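Long-range contacts in putative polysaccharide biosynthesis protein with aminopeptidase-like domain (Clostridium acetobutylicum, PDB 3K9T), which is a zinc-binding homotrimer probably involved in the biosynthesis of modified polysaccharides, and is not expected to act as a peptidase despite its aminopeptidase-like fold: residues 60-65 and 234-239; 66-71 and 165-170. All blocks are in the same frame, centred on the assembly; numbering follows the deposited sequence.

Contact 1: 60-65 and 234-239; sequences TKVFDW and WLSRNE
The Phe63 ring lays one face on Ser236, whose CB sits over the middle of the ring in a CH-pi contact, 4.0 Å from the centroid and 10° off the ring normal. Ser236 CA lies over the same face toward the rim, 3.6 Å from Phe63 CZ. At the ring edge, near its plane, Leu235 CB approaches CE2 on one flank, and on another the Glu239 carboxylate meets CE1, with OE2 3.7 Å away. Phe63 and Glu239 reach toward each other tip to tip, their planes 85° apart; Glu239 OE1 pairs with Lys365 of the second subunit, which also packs on Phe63. Phe63 is presented by a tight two-strand hairpin, a type II' turn from Val62 to Trp65 closed by Trp65 N to Val62 O (2.9 Å) and Val62 N to Trp65 O (2.7 Å). This hairpin, near the start of the insert region, docks on the C-terminal end of helix 229-237. On the side of Ser236 away from the ring, Val62 CG1 comes within 3.1 Å of Ser236 OG, a close approach of methyl and hydroxyl. Ser236 OG, held between the backbone N and the carbonyl carbon (chi1 77°), hydrogen-bonds back to Thr233 O.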
ATOM      1  N   THR A  60     -37.057  30.175   9.059  1.00 24.21           N
ATOM      2  CA  THR A  60     -36.417  30.177   7.750  1.00 24.07           C
ATOM      3  C   THR A  60     -35.949  28.760   7.445  1.00 25.66           C
ATOM      4  O   THR A  60     -35.322  28.106   8.302  1.00 21.99           O
ATOM      5  CB  THR A  60     -35.177  31.128   7.715  1.00 23.47           C
ATOM      6  OG1 THR A  60     -35.596  32.450   8.031  1.00 21.69           O
ATOM      7  CG2 THR A  60     -34.437  31.126   6.331  1.00 12.98           C
ATOM      8  N   LYS A  61     -36.280  28.307   6.236  1.00 24.89           N
ATOM      9  CA  LYS A  61     -35.911  26.989   5.773  1.00 28.98           C
ATOM     10  C   LYS A  61     -34.493  27.051   5.229  1.00 28.60           C
ATOM     11  O   LYS A  61     -34.211  27.777   4.277  1.00 30.39           O
ATOM     12  CB  LYS A  61     -36.910  26.447   4.718  1.00 31.59           C
ATOM     13  CG  LYS A  61     -37.931  25.383   5.248  1.00 39.06           C
ATOM     14  CD  LYS A  61     -37.256  23.951   5.364  1.00 50.13           C
ATOM     15  N   VAL A  62     -33.599  26.291   5.856  1.00 27.32           N
ATOM     16  CA  VAL A  62     -32.210  26.232   5.442  1.00 27.13           C
ATOM     17  C   VAL A  62     -31.919  24.781   5.046  1.00 26.77           C
ATOM     18  O   VAL A  62     -31.688  23.909   5.887  1.00 25.65           O
ATOM     19  CB  VAL A  62     -31.290  26.860   6.529  1.00 28.97           C
ATOM     20  CG1 VAL A  62     -31.485  28.401   6.480  1.00 18.71           C
ATOM     21  CG2 VAL A  62     -31.552  26.234   7.993  1.00 22.30           C
ATOM     22  N   PHE A  63     -31.967  24.548   3.735  1.00 26.33           N
ATOM     23  CA  PHE A  63     -32.042  23.202   3.177  1.00 26.59           C
ATOM     24  C   PHE A  63     -33.147  22.446   3.953  1.00 26.09           C
ATOM     25  O   PHE A  63     -34.244  22.967   4.105  1.00 27.06           O
ATOM     26  CB  PHE A  63     -30.674  22.474   3.185  1.00 26.16           C
ATOM     27  CG  PHE A  63     -29.610  23.160   2.362  1.00 27.75           C
ATOM     28  CD1 PHE A  63     -29.862  23.574   1.052  1.00 23.98           C
ATOM     29  CD2 PHE A  63     -28.355  23.395   2.887  1.00 21.35           C
ATOM     30  CE1 PHE A  63     -28.863  24.201   0.299  1.00 24.51           C
ATOM     31  CE2 PHE A  63     -27.364  24.016   2.129  1.00 20.67           C
ATOM     32  CZ  PHE A  63     -27.620  24.422   0.848  1.00 24.03           C
ATOM     33  N   ASP A  64     -32.841  21.269   4.493  1.00 25.75           N
ATOM     34  CA  ASP A  64     -33.846  20.438   5.163  1.00 26.39           C
ATOM     35  C   ASP A  64     -34.166  20.932   6.549  1.00 25.87           C
ATOM     36  O   ASP A  64     -35.110  20.464   7.168  1.00 24.55           O
ATOM     37  CB  ASP A  64     -33.388  18.970   5.274  1.00 25.51           C
ATOM     38  CG  ASP A  64     -34.528  18.032   5.586  1.00 24.85           C
ATOM     39  OD1 ASP A  64     -35.582  18.151   4.925  1.00 23.40           O
ATOM     40  OD2 ASP A  64     -34.383  17.187   6.501  1.00 32.38           O
ATOM     41  N   TRP A  65     -33.391  21.889   7.037  1.00 27.51           N
ATOM     42  CA  TRP A  65     -33.588  22.367   8.399  1.00 27.39           C
ATOM     43  C   TRP A  65     -34.424  23.626   8.458  1.00 24.85           C
ATOM     44  O   TRP A  65     -34.609  24.312   7.466  1.00 25.07           O
ATOM     45  CB  TRP A  65     -32.237  22.603   9.077  1.00 28.37           C
ATOM     46  CG  TRP A  65     -31.471  21.374   9.299  1.00 27.17           C
ATOM     47  CD1 TRP A  65     -30.994  20.516   8.347  1.00 24.95           C
ATOM     48  CD2 TRP A  65     -31.063  20.840  10.567  1.00 25.01           C
ATOM     49  NE1 TRP A  65     -30.306  19.485   8.949  1.00 30.29           N
ATOM     50  CE2 TRP A  65     -30.330  19.662  10.308  1.00 22.55           C
ATOM     51  CE3 TRP A  65     -31.216  21.262  11.889  1.00 28.11           C
ATOM     52  CZ2 TRP A  65     -29.770  18.899  11.317  1.00 24.25           C
ATOM     53  CZ3 TRP A  65     -30.657  20.486  12.912  1.00 25.93           C
ATOM     54  CH2 TRP A  65     -29.948  19.322  12.610  1.00 25.86           C
ATOM     55  N   TRP A 234     -25.431  28.916   6.836  1.00 21.31           N
ATOM     56  CA  TRP A 234     -24.467  29.626   6.038  1.00 21.39           C
ATOM     57  C   TRP A 234     -24.393  29.052   4.634  1.00 23.66           C
ATOM     58  O   TRP A 234     -24.414  29.803   3.659  1.00 21.65           O
ATOM     59  CB  TRP A 234     -23.090  29.629   6.683  1.00 22.42           C
ATOM     60  CG  TRP A 234     -22.132  30.438   5.899  1.00 21.12           C
ATOM     61  CD1 TRP A 234     -21.949  31.804   5.959  1.00 27.63           C
ATOM     62  CD2 TRP A 234     -21.261  29.959   4.898  1.00 22.62           C
ATOM     63  NE1 TRP A 234     -20.995  32.193   5.055  1.00 24.81           N
ATOM     64  CE2 TRP A 234     -20.566  31.085   4.373  1.00 24.10           C
ATOM     65  CE3 TRP A 234     -21.013  28.693   4.361  1.00 21.42           C
ATOM     66  CZ2 TRP A 234     -19.620  30.972   3.356  1.00 19.49           C
ATOM     67  CZ3 TRP A 234     -20.064  28.578   3.348  1.00 27.40           C
ATOM     68  CH2 TRP A 234     -19.379  29.715   2.862  1.00 28.26           C
ATOM     69  N   LEU A 235     -24.303  27.723   4.535  1.00 26.80           N
ATOM     70  CA  LEU A 235     -24.245  27.050   3.226  1.00 25.42           C
ATOM     71  C   LEU A 235     -25.507  27.386   2.407  1.00 25.86           C
ATOM     72  O   LEU A 235     -25.428  27.622   1.203  1.00 24.16           O
ATOM     73  CB  LEU A 235     -24.045  25.525   3.379  1.00 22.30           C
ATOM     74  CG  LEU A 235     -22.648  25.087   3.806  1.00 18.97           C
ATOM     75  CD1 LEU A 235     -22.562  23.622   4.233  1.00 17.07           C
ATOM     76  CD2 LEU A 235     -21.659  25.381   2.683  1.00 23.11           C
ATOM     77  N   SER A 236     -26.656  27.464   3.072  1.00 27.66           N
ATOM     78  CA  SER A 236     -27.915  27.710   2.357  1.00 29.92           C
ATOM     79  C   SER A 236     -27.935  29.133   1.811  1.00 29.44           C
ATOM     80  O   SER A 236     -28.652  29.430   0.882  1.00 26.97           O
ATOM     81  CB  SER A 236     -29.163  27.449   3.245  1.00 29.18           C
ATOM     82  OG  SER A 236     -29.412  28.496   4.180  1.00 33.04           O
ATOM     83  N   ARG A 237     -27.133  30.004   2.395  1.00 30.63           N
ATOM     84  CA  ARG A 237     -27.101  31.395   1.976  1.00 30.56           C
ATOM     85  C   ARG A 237     -25.912  31.728   1.090  1.00 29.14           C
ATOM     86  O   ARG A 237     -25.790  32.865   0.660  1.00 30.52           O
ATOM     87  CB  ARG A 237     -27.136  32.286   3.230  1.00 30.05           C
ATOM     88  CG  ARG A 237     -28.516  32.248   3.926  1.00 31.18           C
ATOM     89  CD  ARG A 237     -28.464  32.541   5.411  1.00 30.25           C
ATOM     90  NE  ARG A 237     -27.886  33.847   5.661  1.00 31.48           N
ATOM     91  CZ  ARG A 237     -28.534  35.001   5.576  1.00 33.27           C
ATOM     92  NH1 ARG A 237     -29.824  35.045   5.241  1.00 38.95           N
ATOM     93  NH2 ARG A 237     -27.880  36.126   5.814  1.00 27.56           N
ATOM     94  N   ASN A 238     -25.068  30.744   0.772  1.00 26.87           N
ATOM     95  CA  ASN A 238     -23.835  31.017   0.038  1.00 26.19           C
ATOM     96  C   ASN A 238     -23.479  29.961  -1.021  1.00 27.78           C
ATOM     97  O   ASN A 238     -22.297  29.679  -1.272  1.00 30.49           O
ATOM     98  CB  ASN A 238     -22.696  31.180   1.063  1.00 27.78           C
ATOM     99  CG  ASN A 238     -22.861  32.415   1.926  1.00 24.30           C
ATOM    100  OD1 ASN A 238     -22.592  33.514   1.477  1.00 25.46           O
ATOM    101  ND2 ASN A 238     -23.283  32.234   3.180  1.00 29.93           N
ATOM    102  N   GLU A 239     -24.487  29.352  -1.639  1.00 29.06           N
ATOM    103  CA  GLU A 239     -24.214  28.306  -2.642  1.00 30.49           C
ATOM    104  C   GLU A 239     -23.330  28.845  -3.770  1.00 30.87           C
ATOM    105  O   GLU A 239     -22.439  28.146  -4.245  1.00 31.23           O
ATOM    106  CB  GLU A 239     -25.498  27.662  -3.187  1.00 29.48           C
ATOM    107  CG  GLU A 239     -26.276  26.879  -2.151  1.00 27.98           C
ATOM    108  CD  GLU A 239     -27.349  25.992  -2.770  1.00 36.99           C
ATOM    109  OE1 GLU A 239     -27.017  24.902  -3.288  1.00 38.57           O
ATOM    110  OE2 GLU A 239     -28.534  26.373  -2.711  1.00 40.22           O
TER

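Contact 2: 66-71 and 165-170; sequences TVPKEW and GSLTYG
Glu70 reaches over the start of strand 166-174, and its side chain can be followed outward from a CB that rests 3.8 Å from Gly165 CA. CG is anti to the backbone N (chi1 176°) and passes Ser166 O at 4.1 Å; beyond it the chain runs extended, and CD lies 3.8 Å from that same carbonyl oxygen. At the tip, OE1 accepts a nearly straight hydrogen bond from Ser166 N (3.0 Å, 170° at the hydrogen) through its anti lone pair, the one turned away from OE2. Ser166 O is also close to OE1, an acceptor beside an acceptor, which would be expected to offset part of the gain. OE2 forms a salt bridge with Arg39 and accepts from Asn72 ND2, so both carboxylate oxygens are engaged. Further back along the chain, Val67 CG1 meets Leu167 CB at 3.8 Å, the two side chains crossing obliquely, while Pro68 CD approaches Leu167 CD1 more loosely, at 4.3 Å. Val67, Pro68 and Leu167 all also touch helix 229-237. Here the antiparallel sheet of the insert, carrying strand 70-79, joins the mixed sheet of the aminopeptidase-like region, carrying strand 166-174.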
ATOM      1  N   THR A  66     -34.935  23.890   9.650  1.00 24.84           N
ATOM      2  CA  THR A  66     -35.687  25.092   9.939  1.00 25.66           C
ATOM      3  C   THR A  66     -34.992  25.869  11.026  1.00 25.30           C
ATOM      4  O   THR A  66     -34.693  25.305  12.069  1.00 23.20           O
ATOM      5  CB  THR A  66     -37.087  24.756  10.447  1.00 26.82           C
ATOM      6  OG1 THR A  66     -37.758  23.948   9.476  1.00 23.55           O
ATOM      7  CG2 THR A  66     -37.868  26.041  10.725  1.00 17.36           C
ATOM      8  N   VAL A  67     -34.767  27.163  10.800  1.00 24.69           N
ATOM      9  CA  VAL A  67     -34.129  27.986  11.820  1.00 24.41           C
ATOM     10  C   VAL A  67     -35.021  28.011  13.081  1.00 26.11           C
ATOM     11  O   VAL A  67     -36.171  28.448  13.041  1.00 26.77           O
ATOM     12  CB  VAL A  67     -33.839  29.415  11.300  1.00 25.06           C
ATOM     13  CG1 VAL A  67     -33.392  30.368  12.445  1.00 22.37           C
ATOM     14  CG2 VAL A  67     -32.783  29.378  10.207  1.00 17.75           C
ATOM     15  N   PRO A  68     -34.491  27.533  14.209  1.00 27.00           N
ATOM     16  CA  PRO A  68     -35.317  27.464  15.441  1.00 27.48           C
ATOM     17  C   PRO A  68     -35.771  28.804  16.032  1.00 26.66           C
ATOM     18  O   PRO A  68     -35.350  29.864  15.592  1.00 25.04           O
ATOM     19  CB  PRO A  68     -34.380  26.799  16.453  1.00 26.21           C
ATOM     20  CG  PRO A  68     -32.981  27.190  16.006  1.00 27.77           C
ATOM     21  CD  PRO A  68     -33.061  27.268  14.470  1.00 27.61           C
ATOM     22  N   LYS A  69     -36.635  28.719  17.036  1.00 26.55           N
ATOM     23  CA  LYS A  69     -36.972  29.863  17.865  1.00 27.98           C
ATOM     24  C   LYS A  69     -35.727  30.315  18.604  1.00 30.36           C
ATOM     25  O   LYS A  69     -34.770  29.553  18.801  1.00 29.81           O
ATOM     26  CB  LYS A  69     -38.063  29.531  18.882  1.00 27.39           C
ATOM     27  CG  LYS A  69     -39.412  29.287  18.226  1.00 30.88           C
ATOM     28  CD  LYS A  69     -40.590  29.172  19.195  1.00 33.22           C
ATOM     29  CE  LYS A  69     -41.876  28.937  18.401  1.00 29.68           C
ATOM     30  NZ  LYS A  69     -42.935  29.926  18.731  1.00 47.95           N
ATOM     31  N   GLU A  70     -35.743  31.581  19.002  1.00 30.94           N
ATOM     32  CA  GLU A  70     -34.640  32.145  19.720  1.00 31.09           C
ATOM     33  C   GLU A  70     -34.855  31.917  21.200  1.00 29.85           C
ATOM     34  O   GLU A  70     -35.965  32.112  21.710  1.00 31.63           O
ATOM     35  CB  GLU A  70     -34.515  33.645  19.406  1.00 31.78           C
ATOM     36  CG  GLU A  70     -33.418  34.310  20.216  1.00 33.18           C
ATOM     37  CD  GLU A  70     -33.193  35.755  19.870  1.00 32.71           C
ATOM     38  OE1 GLU A  70     -33.466  36.187  18.716  1.00 20.96           O
ATOM     39  OE2 GLU A  70     -32.698  36.453  20.774  1.00 32.50           O
ATOM     40  N   TRP A  71     -33.778  31.542  21.883  1.00 28.73           N
ATOM     41  CA  TRP A  71     -33.796  31.269  23.327  1.00 25.73           C
ATOM     42  C   TRP A  71     -32.948  32.293  24.065  1.00 25.32           C
ATOM     43  O   TRP A  71     -31.853  32.667  23.594  1.00 24.26           O
ATOM     44  CB  TRP A  71     -33.247  29.862  23.612  1.00 26.09           C
ATOM     45  CG  TRP A  71     -33.306  29.440  25.046  1.00 24.11           C
ATOM     46  CD1 TRP A  71     -34.434  29.185  25.775  1.00 28.61           C
ATOM     47  CD2 TRP A  71     -32.205  29.226  25.932  1.00 22.61           C
ATOM     48  NE1 TRP A  71     -34.103  28.825  27.057  1.00 24.19           N
ATOM     49  CE2 TRP A  71     -32.739  28.840  27.179  1.00 24.59           C
ATOM     50  CE3 TRP A  71     -30.816  29.315  25.796  1.00 25.34           C
ATOM     51  CZ2 TRP A  71     -31.933  28.546  28.279  1.00 27.67           C
ATOM     52  CZ3 TRP A  71     -30.012  29.002  26.890  1.00 25.86           C
ATOM     53  CH2 TRP A  71     -30.574  28.620  28.112  1.00 26.68           C
ATOM     54  N   GLY A 165     -37.518  34.624  16.792  1.00 25.65           N
ATOM     55  CA  GLY A 165     -36.487  35.656  16.888  1.00 22.54           C
ATOM     56  C   GLY A 165     -35.578  35.521  15.677  1.00 22.56           C
ATOM     57  O   GLY A 165     -36.046  35.471  14.511  1.00 21.67           O
ATOM     58  N   SER A 166     -34.279  35.445  15.941  1.00 21.14           N
ATOM     59  CA  SER A 166     -33.341  35.151  14.888  1.00 21.65           C
ATOM     60  C   SER A 166     -32.062  34.504  15.378  1.00 22.80           C
ATOM     61  O   SER A 166     -31.674  34.635  16.553  1.00 20.07           O
ATOM     62  CB  SER A 166     -33.008  36.424  14.122  1.00 23.24           C
ATOM     63  OG  SER A 166     -32.487  37.377  15.007  1.00 25.25           O
ATOM     64  N   LEU A 167     -31.414  33.815  14.431  1.00 24.59           N
ATOM     65  CA  LEU A 167     -30.179  33.087  14.660  1.00 25.85           C
ATOM     66  C   LEU A 167     -29.003  33.932  14.179  1.00 26.99           C
ATOM     67  O   LEU A 167     -28.959  34.338  13.013  1.00 27.44           O
ATOM     68  CB  LEU A 167     -30.207  31.736  13.912  1.00 26.25           C
ATOM     69  CG  LEU A 167     -28.966  30.825  13.969  1.00 21.99           C
ATOM     70  CD1 LEU A 167     -29.368  29.355  13.960  1.00 20.90           C
ATOM     71  CD2 LEU A 167     -28.029  31.128  12.861  1.00 12.81           C
ATOM     72  N   THR A 168     -28.070  34.182  15.096  1.00 27.86           N
ATOM     73  CA  THR A 168     -26.886  34.988  14.830  1.00 28.40           C
ATOM     74  C   THR A 168     -25.732  34.164  14.296  1.00 28.23           C
ATOM     75  O   THR A 168     -25.442  33.088  14.846  1.00 25.66           O
ATOM     76  CB  THR A 168     -26.364  35.664  16.122  1.00 28.54           C
ATOM     77  OG1 THR A 168     -27.458  36.298  16.802  1.00 29.64           O
ATOM     78  CG2 THR A 168     -25.251  36.700  15.775  1.00 20.73           C
ATOM     79  N   TYR A 169     -25.111  34.645  13.219  1.00 26.40           N
ATOM     80  CA  TYR A 169     -23.783  34.145  12.836  1.00 27.41           C
ATOM     81  C   TYR A 169     -22.903  35.303  12.387  1.00 26.82           C
ATOM     82  O   TYR A 169     -23.405  36.303  11.870  1.00 26.54           O
ATOM     83  CB  TYR A 169     -23.796  32.997  11.812  1.00 24.76           C
ATOM     84  CG  TYR A 169     -24.177  33.338  10.385  1.00 21.91           C
ATOM     85  CD1 TYR A 169     -23.249  33.794   9.496  1.00 19.31           C
ATOM     86  CD2 TYR A 169     -25.441  33.132   9.925  1.00 27.82           C
ATOM     87  CE1 TYR A 169     -23.568  34.051   8.214  1.00 25.24           C
ATOM     88  CE2 TYR A 169     -25.777  33.392   8.620  1.00 24.02           C
ATOM     89  CZ  TYR A 169     -24.844  33.848   7.774  1.00 26.97           C
ATOM     90  OH  TYR A 169     -25.196  34.144   6.470  1.00 19.61           O
ATOM     91  N   GLY A 170     -21.601  35.169  12.626  1.00 27.12           N
ATOM     92  CA  GLY A 170     -20.621  36.183  12.238  1.00 27.53           C
ATOM     93  C   GLY A 170     -19.665  35.703  11.149  1.00 24.60           C
ATOM     94  O   GLY A 170     -19.341  34.526  11.061  1.00 24.03           O
TER

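Contact 2 is nested inside the chain loop closed by contact 1, and their centres lie 13 Å apart on the same side of the chain's centre. The chain passes directly from 60-65 into 66-71, and Thr60 O takes a probable hydrogen bond from Val67 N at 2.7 Å. Val62 CG2 packs against Val67 CG2 at 4.0 Å. The other two segments also meet: Arg237 NE is 2.8 Å from Tyr169 OH, probably hydrogen-bonded, and Trp234 CD1 is 3.6 Å from Tyr169 CE1. Helix 229-237 supplies one side of contact 1 and packs through Ile229 and Thr233 on Val67, Pro68 and Leu167 of contact 2. Both lie away from the zinc site; the second subunit borders contact 1 and reaches contact 2 at Thr66.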